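Local coordinates for protein glutathione peroxidase (Trypanosoma cruzi, PDB 3E0U) that probably reduces peroxides, as a glutathione peroxidase-like enzyme built on a thioredoxin fold, at residues Ser103-Pro107 with Leu108-Met112; Lys123-Trp127 with Asn128-Phe132. All coordinates share one frame; numbering follows the deposited sequence.

Interaction 1 (Ser103-Pro107 with Leu108-Met112); sequences SKAHP and LYEFM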
ATOM      1  N   SER A 103     -11.235  16.041  -1.476  1.00 50.77           N
ATOM      2  CA  SER A 103     -12.314  15.846  -2.465  1.00 50.73           C
ATOM      3  C   SER A 103     -11.961  15.016  -3.724  1.00 51.05           C
ATOM      4  O   SER A 103     -12.848  14.610  -4.492  1.00 49.26           O
ATOM      5  CB  SER A 103     -12.865  17.208  -2.901  1.00 51.40           C
ATOM      6  OG  SER A 103     -11.940  17.871  -3.757  1.00 51.60           O
ATOM      7  N   LYS A 104     -10.676  14.786  -3.976  1.00 52.22           N
ATOM      8  CA  LYS A 104     -10.319  13.944  -5.114  1.00 52.86           C
ATOM      9  C   LYS A 104      -9.576  12.644  -4.722  1.00 50.10           C
ATOM     10  O   LYS A 104      -9.024  11.977  -5.581  1.00 49.40           O
ATOM     11  CB  LYS A 104      -9.539  14.734  -6.191  1.00 54.12           C
ATOM     12  CG  LYS A 104     -10.110  16.108  -6.498  1.00 56.16           C
ATOM     13  CD  LYS A 104      -9.754  16.610  -7.919  1.00 56.81           C
ATOM     14  CE  LYS A 104      -8.312  16.230  -8.339  1.00 58.17           C
ATOM     15  NZ  LYS A 104      -7.913  16.887  -9.647  1.00 57.04           N
ATOM     16  N   ALA A 105      -9.624  12.256  -3.450  1.00 48.62           N
ATOM     17  CA  ALA A 105      -8.961  11.041  -2.998  1.00 46.75           C
ATOM     18  C   ALA A 105      -9.486   9.888  -3.848  1.00 49.72           C
ATOM     19  O   ALA A 105     -10.569  10.035  -4.452  1.00 50.36           O
ATOM     20  CB  ALA A 105      -9.271  10.805  -1.544  1.00 44.27           C
ATOM     21  N   HIS A 106      -8.735   8.769  -3.949  1.00 50.79           N
ATOM     22  CA  HIS A 106      -9.242   7.569  -4.660  1.00 48.65           C
ATOM     23  C   HIS A 106     -10.147   6.808  -3.701  1.00 50.47           C
ATOM     24  O   HIS A 106      -9.828   6.754  -2.526  1.00 54.78           O
ATOM     25  CB  HIS A 106      -8.148   6.643  -5.179  1.00 45.91           C
ATOM     26  CG  HIS A 106      -8.621   5.724  -6.287  1.00 45.54           C
ATOM     27  ND1 HIS A 106      -9.534   4.707  -6.082  1.00 44.20           N
ATOM     28  CD2 HIS A 106      -8.321   5.688  -7.610  1.00 45.79           C
ATOM     29  CE1 HIS A 106      -9.807   4.111  -7.227  1.00 42.20           C
ATOM     30  NE2 HIS A 106      -9.063   4.666  -8.165  1.00 46.40           N
ATOM     31  N   PRO A 107     -11.372   6.419  -4.146  1.00 48.15           N
ATOM     32  CA  PRO A 107     -12.295   5.697  -3.295  1.00 47.33           C
ATOM     33  C   PRO A 107     -11.680   4.452  -2.690  1.00 47.86           C
ATOM     34  O   PRO A 107     -12.069   4.050  -1.573  1.00 52.08           O
ATOM     35  CB  PRO A 107     -13.440   5.344  -4.260  1.00 48.92           C
ATOM     36  CG  PRO A 107     -13.431   6.484  -5.213  1.00 48.43           C
ATOM     37  CD  PRO A 107     -11.977   6.709  -5.462  1.00 46.40           C
ATOM     38  N   LEU A 108     -10.596   3.975  -3.305  1.00 47.78           N
ATOM     39  CA  LEU A 108      -9.865   2.806  -2.792  1.00 45.86           C
ATOM     40  C   LEU A 108      -9.254   3.210  -1.497  1.00 46.94           C
ATOM     41  O   LEU A 108      -9.347   2.516  -0.492  1.00 49.84           O
ATOM     42  CB  LEU A 108      -8.757   2.352  -3.779  1.00 45.56           C
ATOM     43  CG  LEU A 108      -7.916   1.240  -3.144  1.00 45.89           C
ATOM     44  CD1 LEU A 108      -8.762  -0.011  -2.659  1.00 41.74           C
ATOM     45  CD2 LEU A 108      -6.764   0.939  -3.979  1.00 43.98           C
ATOM     46  N   TYR A 109      -8.676   4.404  -1.501  1.00 50.22           N
ATOM     47  CA  TYR A 109      -8.100   4.990  -0.280  1.00 47.67           C
ATOM     48  C   TYR A 109      -9.118   5.435   0.727  1.00 49.56           C
ATOM     49  O   TYR A 109      -8.902   5.250   1.914  1.00 52.76           O
ATOM     50  CB  TYR A 109      -7.106   6.089  -0.598  1.00 43.50           C
ATOM     51  CG  TYR A 109      -5.678   5.555  -0.509  1.00 44.36           C
ATOM     52  CD1 TYR A 109      -5.109   4.898  -1.595  1.00 42.56           C
ATOM     53  CD2 TYR A 109      -4.969   5.552   0.707  1.00 41.84           C
ATOM     54  CE1 TYR A 109      -3.929   4.309  -1.496  1.00 42.02           C
ATOM     55  CE2 TYR A 109      -3.686   4.989   0.776  1.00 41.18           C
ATOM     56  CZ  TYR A 109      -3.153   4.454  -0.368  1.00 40.83           C
ATOM     57  OH  TYR A 109      -1.874   3.895  -0.427  1.00 43.58           O
ATOM     58  N   GLU A 110     -10.235   6.006   0.281  1.00 51.02           N
ATOM     59  CA  GLU A 110     -11.329   6.305   1.204  1.00 51.70           C
ATOM     60  C   GLU A 110     -11.784   5.002   1.869  1.00 50.26           C
ATOM     61  O   GLU A 110     -11.877   4.929   3.089  1.00 56.93           O
ATOM     62  CB  GLU A 110     -12.517   7.049   0.517  1.00 53.67           C
ATOM     63  CG  GLU A 110     -12.154   8.353  -0.261  1.00 56.15           C
ATOM     64  CD  GLU A 110     -11.940   9.609   0.617  1.00 60.42           C
ATOM     65  OE1 GLU A 110     -12.502  10.696   0.270  1.00 61.84           O
ATOM     66  OE2 GLU A 110     -11.266   9.520   1.677  1.00 61.30           O
ATOM     67  N   PHE A 111     -12.038   3.957   1.090  1.00 49.61           N
ATOM     68  CA  PHE A 111     -12.366   2.613   1.652  1.00 48.92           C
ATOM     69  C   PHE A 111     -11.365   2.110   2.755  1.00 48.51           C
ATOM     70  O   PHE A 111     -11.765   1.796   3.895  1.00 47.95           O
ATOM     71  CB  PHE A 111     -12.521   1.556   0.505  1.00 50.01           C
ATOM     72  CG  PHE A 111     -12.700   0.128   1.024  1.00 50.02           C
ATOM     73  CD1 PHE A 111     -13.811  -0.212   1.792  1.00 48.61           C
ATOM     74  CD2 PHE A 111     -11.747  -0.853   0.761  1.00 47.97           C
ATOM     75  CE1 PHE A 111     -13.942  -1.502   2.337  1.00 50.19           C
ATOM     76  CE2 PHE A 111     -11.844  -2.124   1.302  1.00 48.14           C
ATOM     77  CZ  PHE A 111     -12.947  -2.463   2.096  1.00 50.96           C
ATOM     78  N   MET A 112     -10.070   2.058   2.425  1.00 47.31           N
ATOM     79  CA  MET A 112      -9.070   1.571   3.377  1.00 46.66           C
ATOM     80  C   MET A 112      -8.943   2.489   4.559  1.00 46.22           C
ATOM     81  O   MET A 112      -8.718   2.025   5.651  1.00 48.43           O
ATOM     82  CB  MET A 112      -7.685   1.405   2.742  1.00 47.09           C
ATOM     83  CG  MET A 112      -7.670   0.593   1.454  1.00 46.99           C
ATOM     84  SD  MET A 112      -6.060   0.114   0.850  1.00 47.49           S
ATOM     85  CE  MET A 112      -5.312   1.620   0.291  1.00 43.76           C
TER
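His106 occupies the N-cap of the helix that starts at Pro107: its ring meets Leu108, and its carbonyl takes Glu110 N and, weakly, Tyr109 N, a compact example of how a chain enters a helix. In the side-chain cap, ND1 of His106 accepts from Leu108 N at 3.1 Å, with Leu108 N at the ring edge, in its plane; that nitrogen is too close to a neighbour in the model, so the bond is less sure. The first torsion of His106 (chi1 -160°) sets CG beside the carbonyl carbon and turns ND1 to Leu108 N, and ND1 also rests 3.4 Å from Leu108 CB.

Backbone bonds take over next. His106 O receives Glu110 N at 2.9 Å, in the carbonyl plane, and a weak, bent bond from Tyr109 N. Pro107 O takes Phe111 N at 2.7 Å in a nearly straight bond (172°).

Van der Waals contact is more modest. The Glu110 chain, bent at chi2, folds back so that its carboxylate rests against the Ala105 methyl, CD 3.6 Å from Ala105 CB, just before the cap; OE2 has a long, weak ion pair with Lys113.

On the inner side of the helix, Tyr109 packs on Ile30 and Asn32 of strand 28-33, while Met112 reaches Ile30, Phe132 and Ile134, seating helix 107-115 against the two central strands of the sheet; Phe111 and Met112 extend its contact to Pro140 of strand 140-144.

Interaction 2 (Lys123-Trp127 with Asn128-Phe132); sequences KAIKW and NFTSF. With GOL (glycerol), chain C.
Thr130 OG1 stands 3.1 Å from Trp127 O across a type II beta turn that runs from Trp127 to Thr130. The same hydroxyl is hydrogen-bonded at 3.2 Å to O3 of a glycerol, probably from the crystallisation liquor, so the direction of its single proton is not settled. That O3 also accepts from Lys126 N at 3.0 Å. Glycerol further lies beside the Trp127 indole, its O1 in the ring plane at the edge, while CB of Lys126 sits 3.5 Å above the centre of one face.

Deeper in, the Ile125 CD1 methyl meets the edge of the Phe132 ring at CE2, 4.0 Å away, the two side chains approaching from opposite directions.

A next shell of hydrogen bonds surrounds them. Bends at chi2 and chi3 curl the Lys126 chain back until NZ reaches Ala124 O at 2.8 Å, a carbonyl that Arg143 also contacts weakly. Asn32 ND2 donates to Trp127 O, and Asn101 holds Ile125 N.

Chemically, the turn carbonyl has a second donor in Asn32, so the Thr130 hydroxyl can probably give its proton either to the turn or to a bound alcohol.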
ATOM      1  N   LYS A 123      -8.732  10.107  10.001  1.00 62.64           N
ATOM      2  CA  LYS A 123      -8.570   8.849   9.263  1.00 59.02           C
ATOM      3  C   LYS A 123      -7.603   9.154   8.134  1.00 56.58           C
ATOM      4  O   LYS A 123      -6.899   8.258   7.643  1.00 56.29           O
ATOM      5  CB  LYS A 123      -9.890   8.297   8.721  1.00 58.91           C
ATOM      6  CG  LYS A 123     -10.600   9.222   7.737  1.00 57.93           C
ATOM      7  CD  LYS A 123     -12.087   8.856   7.632  1.00 58.10           C
ATOM      8  CE  LYS A 123     -12.856   9.890   6.767  1.00 58.60           C
ATOM      9  NZ  LYS A 123     -14.272   9.515   6.467  1.00 58.11           N
ATOM     10  N   ALA A 124      -7.476  10.455   7.856  1.00 53.51           N
ATOM     11  CA  ALA A 124      -6.566  11.031   6.858  1.00 51.88           C
ATOM     12  C   ALA A 124      -5.205  10.338   6.806  1.00 50.94           C
ATOM     13  O   ALA A 124      -4.763   9.750   7.782  1.00 50.65           O
ATOM     14  CB  ALA A 124      -6.370  12.523   7.131  1.00 50.88           C
ATOM     15  N   ILE A 125      -4.596  10.309   5.627  1.00 50.00           N
ATOM     16  CA  ILE A 125      -3.268   9.745   5.509  1.00 47.23           C
ATOM     17  C   ILE A 125      -2.407  10.931   5.955  1.00 47.85           C
ATOM     18  O   ILE A 125      -2.720  12.067   5.610  1.00 45.24           O
ATOM     19  CB  ILE A 125      -2.917   9.269   4.061  1.00 45.09           C
ATOM     20  CG1 ILE A 125      -3.921   8.225   3.540  1.00 45.92           C
ATOM     21  CG2 ILE A 125      -1.560   8.638   4.053  1.00 44.06           C
ATOM     22  CD1 ILE A 125      -3.762   6.859   4.206  1.00 45.14           C
ATOM     23  N   LYS A 126      -1.431  10.665   6.837  1.00 49.28           N
ATOM     24  CA  LYS A 126      -0.579  11.690   7.444  1.00 48.37           C
ATOM     25  C   LYS A 126       0.845  11.655   6.879  1.00 47.54           C
ATOM     26  O   LYS A 126       1.501  12.715   6.733  1.00 46.56           O
ATOM     27  CB  LYS A 126      -0.503  11.498   8.972  1.00 48.98           C
ATOM     28  CG  LYS A 126      -1.533  12.198   9.823  1.00 49.64           C
ATOM     29  CD  LYS A 126      -2.897  11.548   9.740  1.00 50.93           C
ATOM     30  CE  LYS A 126      -3.010  10.239  10.522  1.00 51.09           C
ATOM     31  NZ  LYS A 126      -4.463   9.759  10.559  1.00 50.11           N
ATOM     32  N   TRP A 127       1.347  10.440   6.636  1.00 46.15           N
ATOM     33  CA  TRP A 127       2.734  10.255   6.205  1.00 44.99           C
ATOM     34  C   TRP A 127       2.929   9.461   4.905  1.00 45.12           C
ATOM     35  O   TRP A 127       2.095   8.655   4.501  1.00 44.63           O
ATOM     36  CB  TRP A 127       3.549   9.560   7.331  1.00 46.94           C
ATOM     37  CG  TRP A 127       3.077   9.869   8.785  1.00 46.79           C
ATOM     38  CD1 TRP A 127       2.513   8.986   9.674  1.00 46.77           C
ATOM     39  CD2 TRP A 127       3.099  11.136   9.447  1.00 46.61           C
ATOM     40  NE1 TRP A 127       2.228   9.623  10.862  1.00 47.65           N
ATOM     41  CE2 TRP A 127       2.537  10.952  10.730  1.00 46.95           C
ATOM     42  CE3 TRP A 127       3.510  12.417   9.071  1.00 46.52           C
ATOM     43  CZ2 TRP A 127       2.373  11.998  11.627  1.00 46.89           C
ATOM     44  CZ3 TRP A 127       3.322  13.459   9.959  1.00 46.92           C
ATOM     45  CH2 TRP A 127       2.787  13.240  11.232  1.00 46.95           C
ATOM     46  N   ASN A 128       4.089   9.642   4.291  1.00 45.10           N
ATOM     47  CA  ASN A 128       4.486   8.793   3.194  1.00 46.07           C
ATOM     48  C   ASN A 128       4.839   7.416   3.731  1.00 44.94           C
ATOM     49  O   ASN A 128       5.337   7.308   4.842  1.00 45.93           O
ATOM     50  CB  ASN A 128       5.714   9.368   2.501  1.00 46.41           C
ATOM     51  CG  ASN A 128       5.368  10.415   1.484  1.00 46.58           C
ATOM     52  OD1 ASN A 128       4.287  10.387   0.868  1.00 47.50           O
ATOM     53  ND2 ASN A 128       6.349  11.238   1.172  1.00 46.48           N
ATOM     54  N   PHE A 129       4.614   6.380   2.926  1.00 43.39           N
ATOM     55  CA  PHE A 129       4.993   5.011   3.301  1.00 42.98           C
ATOM     56  C   PHE A 129       4.206   4.436   4.467  1.00 40.30           C
ATOM     57  O   PHE A 129       4.697   3.589   5.208  1.00 36.53           O
ATOM     58  CB  PHE A 129       6.525   4.876   3.528  1.00 45.10           C
ATOM     59  CG  PHE A 129       7.314   4.777   2.249  1.00 44.16           C
ATOM     60  CD1 PHE A 129       7.300   3.626   1.509  1.00 45.56           C
ATOM     61  CD2 PHE A 129       8.081   5.823   1.813  1.00 45.60           C
ATOM     62  CE1 PHE A 129       7.892   3.574   0.273  1.00 47.26           C
ATOM     63  CE2 PHE A 129       8.831   5.715   0.656  1.00 46.28           C
ATOM     64  CZ  PHE A 129       8.745   4.596  -0.113  1.00 46.22           C
ATOM     65  N   THR A 130       3.012   4.985   4.653  1.00 41.43           N
ATOM     66  CA  THR A 130       1.963   4.376   5.431  1.00 40.85           C
ATOM     67  C   THR A 130       1.527   3.215   4.571  1.00 37.80           C
ATOM     68  O   THR A 130       1.504   3.293   3.358  1.00 41.99           O
ATOM     69  CB  THR A 130       0.747   5.317   5.579  1.00 40.46           C
ATOM     70  OG1 THR A 130       1.100   6.408   6.409  1.00 42.67           O
ATOM     71  CG2 THR A 130      -0.475   4.596   6.197  1.00 41.52           C
ATOM     72  N   SER A 131       1.244   2.100   5.202  1.00 41.99           N
ATOM     73  CA  SER A 131       0.771   0.918   4.491  1.00 41.75           C
ATOM     74  C   SER A 131      -0.449   0.266   5.175  1.00 41.14           C
ATOM     75  O   SER A 131      -0.748   0.496   6.387  1.00 42.11           O
ATOM     76  CB  SER A 131       1.890  -0.118   4.257  1.00 38.94           C
ATOM     77  OG  SER A 131       2.424  -0.664   5.464  1.00 40.35           O
ATOM     78  N   PHE A 132      -1.137  -0.508   4.369  1.00 40.64           N
ATOM     79  CA  PHE A 132      -2.311  -1.221   4.715  1.00 41.50           C
ATOM     80  C   PHE A 132      -2.041  -2.600   4.305  1.00 40.88           C
ATOM     81  O   PHE A 132      -1.652  -2.842   3.219  1.00 41.53           O
ATOM     82  CB  PHE A 132      -3.497  -0.730   3.904  1.00 43.69           C
ATOM     83  CG  PHE A 132      -4.008   0.595   4.319  1.00 45.62           C
ATOM     84  CD1 PHE A 132      -4.835   0.721   5.398  1.00 44.07           C
ATOM     85  CD2 PHE A 132      -3.666   1.711   3.644  1.00 45.13           C
ATOM     86  CE1 PHE A 132      -5.276   1.894   5.761  1.00 43.33           C
ATOM     87  CE2 PHE A 132      -4.095   2.874   4.037  1.00 43.37           C
ATOM     88  CZ  PHE A 132      -4.909   2.967   5.089  1.00 44.59           C
TER
HETATM   89  C1  GOL C 178      -0.320   7.680  11.218  1.00 57.09           C
HETATM   90  O1  GOL C 178       0.611   6.783  11.786  1.00 57.56           O
HETATM   91  C2  GOL C 178      -1.116   6.892  10.203  1.00 56.84           C
HETATM   92  O2  GOL C 178      -1.943   5.984  10.884  1.00 58.87           O
HETATM   93  C3  GOL C 178      -1.873   7.818   9.273  1.00 56.96           C
HETATM   94  O3  GOL C 178      -1.177   7.976   8.025  1.00 57.77           O

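Interaction 1 builds the start of helix 107-115 and interaction 2 leads the chain into strand 131-134, the next regular element; their centres are 12 Å apart. They share an apolar core. Tyr109 CE2 lies 3.9 Å from Ile125 CD1, and the same atom is 3.9 Å from Phe132 CE2, so one ring carbon of Tyr109 touches both partners of the isoleucine-phenylalanine pair. Met112 O approaches Phe132 CE1 at 3.4 Å. Only interaction 2 comes near the predicted active site: the side chain of Asn128 is about 8 Å from that of Cys37. Residues 127-129 read Trp-Asn-Phe, a sequence familiar from glutathione peroxidases, whereas the cap at His106 lies away from this site.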